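ATP-dependent DNA helicase RecQ (Porphyromonas gingivalis, PDB 3IUO) probably couples ATP hydrolysis to 3'-5' unwinding of duplex DNA, and is represented here by its all-helical C-terminal part, which includes a helix-turn-helix region. Local coordinates at residues 94-97 with 98-102. Residues are numbered along the deposited sequence; the frame is centred on the assembly and turned at random.
Sequences EEAM and QELGK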
loop_
_atom_site.group_PDB
_atom_site.type_symbol
_atom_site.label_atom_id
_atom_site.label_comp_id
_atom_site.label_asym_id
_atom_site.label_seq_id
_atom_site.Cartn_x
_atom_site.Cartn_y
_atom_site.Cartn_z
ATOM N N GLU B 94 -3.404 0.788 -6.754
ATOM C CA GLU B 94 -4.409 1.779 -7.194
ATOM C C GLU B 94 -3.791 3.159 -7.378
ATOM O O GLU B 94 -4.016 3.822 -8.407
ATOM C CB GLU B 94 -5.613 1.855 -6.236
ATOM C CG GLU B 94 -6.739 2.780 -6.737
ATOM C CD GLU B 94 -7.999 2.772 -5.860
ATOM O OE1 GLU B 94 -8.323 1.723 -5.266
ATOM O OE2 GLU B 94 -8.683 3.821 -5.792
ATOM N N GLU B 95 -2.994 3.590 -6.406
ATOM C CA GLU B 95 -2.339 4.892 -6.519
ATOM C C GLU B 95 -1.284 4.898 -7.608
ATOM O O GLU B 95 -1.181 5.874 -8.370
ATOM C CB GLU B 95 -1.750 5.330 -5.176
ATOM C CG GLU B 95 -2.813 5.552 -4.105
ATOM C CD GLU B 95 -3.807 6.654 -4.431
ATOM O OE1 GLU B 95 -3.371 7.750 -4.877
ATOM O OE2 GLU B 95 -5.024 6.427 -4.197
ATOM N N ALA B 96 -0.533 3.785 -7.725
ATOM C CA ALA B 96 0.483 3.673 -8.782
ATOM C C ALA B 96 -0.152 3.792 -10.173
ATOM O O ALA B 96 0.359 4.508 -11.029
ATOM C CB ALA B 96 1.281 2.359 -8.654
HETATM N N MSE B 97 -1.267 3.097 -10.370
HETATM C CA MSE B 97 -2.031 3.139 -11.641
HETATM C C MSE B 97 -2.544 4.548 -11.978
HETATM O O MSE B 97 -2.566 4.940 -13.152
HETATM C CB MSE B 97 -3.211 2.153 -11.597
HETATM C CG MSE B 97 -2.869 0.680 -11.684
HETATM SE SE MSE B 97 -2.178 0.235 -13.425
HETATM C CE MSE B 97 -3.774 0.512 -14.542
ATOM N N GLN B 98 -2.984 5.285 -10.954
ATOM C CA GLN B 98 -3.469 6.656 -11.126
ATOM C C GLN B 98 -2.317 7.525 -11.599
ATOM O O GLN B 98 -2.474 8.372 -12.486
ATOM C CB GLN B 98 -4.010 7.162 -9.791
ATOM C CG GLN B 98 -4.703 8.508 -9.808
ATOM C CD GLN B 98 -5.101 8.918 -8.413
ATOM O OE1 GLN B 98 -6.249 8.726 -8.007
ATOM N NE2 GLN B 98 -4.147 9.458 -7.654
ATOM N N GLU B 99 -1.144 7.286 -11.020
ATOM C CA GLU B 99 0.021 8.108 -11.325
ATOM C C GLU B 99 0.763 7.659 -12.593
ATOM O O GLU B 99 1.303 8.506 -13.322
ATOM C CB GLU B 99 0.967 8.185 -10.118
ATOM C CG GLU B 99 0.345 8.755 -8.803
ATOM C CD GLU B 99 -0.309 10.136 -8.965
ATOM O OE1 GLU B 99 0.231 10.971 -9.712
ATOM O OE2 GLU B 99 -1.356 10.394 -8.323
ATOM N N LEU B 100 0.742 6.352 -12.881
ATOM C CA LEU B 100 1.567 5.752 -13.954
ATOM C C LEU B 100 0.817 5.047 -15.108
ATOM O O LEU B 100 1.450 4.644 -16.080
ATOM C CB LEU B 100 2.552 4.740 -13.377
ATOM C CG LEU B 100 3.524 5.151 -12.270
ATOM C CD1 LEU B 100 4.095 3.902 -11.604
ATOM C CD2 LEU B 100 4.644 6.032 -12.796
ATOM N N GLY B 101 -0.499 4.872 -14.980
ATOM C CA GLY B 101 -1.271 3.984 -15.860
ATOM C C GLY B 101 -1.434 4.397 -17.311
ATOM O O GLY B 101 -1.892 3.611 -18.144
ATOM N N LYS B 102 -1.050 5.627 -17.618
ATOM C CA LYS B 102 -1.112 6.115 -18.986
ATOM C C LYS B 102 0.173 5.799 -19.763
ATOM O O LYS B 102 0.207 5.926 -20.997
ATOM C CB LYS B 102 -1.419 7.621 -19.003
ATOM C CG LYS B 102 -2.742 8.018 -18.328
ATOM C CD LYS B 102 -3.961 7.777 -19.212
ATOM C CE LYS B 102 -5.213 8.387 -18.589
ATOM N NZ LYS B 102 -6.346 8.515 -19.552
HETATM O O HOH W 1 -1.047 8.978 -5.496
HETATM O O HOH W 2 -4.603 9.972 -4.367
#
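Four successive i to i+4 backbone bonds, Gln-98 N to Glu-94 O, Glu-99 N to Glu-95 O, Leu-100 N to Ala-96 O (2.6 Å) and Gly-101 N to Met-97 O, carry helix 93-100 from Glu-94 to Gly-101. On one side of the helix Glu-95, Gln-98 and Glu-99 form a small polar cluster. With CG swung opposite its own backbone N (chi1 -173°), the Gln-98 chain runs out straight alongside Glu-95, pointing the same way; the amide and carboxylate planes are nearly perpendicular, and NE2 of Gln-98 lies 3.4 Å from OE1 of Glu-95. NE2 also gives a fairly straight hydrogen bond, 3.0 Å, to OE2 of Glu-99. That oxygen lies nearly in the plane of the Gln-98 amide, while NE2 reaches it on the anti side, tilted from the carboxylate plane. The bend of Glu-99 at chi2 (-55°) folds its carboxylate back to receive it. The two acids keep OE1 of Glu-95 and OE2 of Glu-99 4.8 Å apart, and one water donates to both, probably easing their mutual repulsion. A second water donates to OE1 of Glu-95 at 2.6 Å and accepts a weak bond from Gln-98 NE2. On another side Ala-96 CB and Leu-100 CD1 approach to 4.4 Å, one turn apart. This is an amphipathic surface helix, with a polar i, i+3, i+4 group and an apolar i, i+4 pair. The apolar side packs against Tyr-84 of helix 75-87 and Ile-109 of helix 106-121, and the buried Ala-96 also touches Phe-85. Met-97 reaches helix 106-121 too, Glu-99 touches Tyr-84, and Glu-95 packs on Tyr-58 of the second subunit.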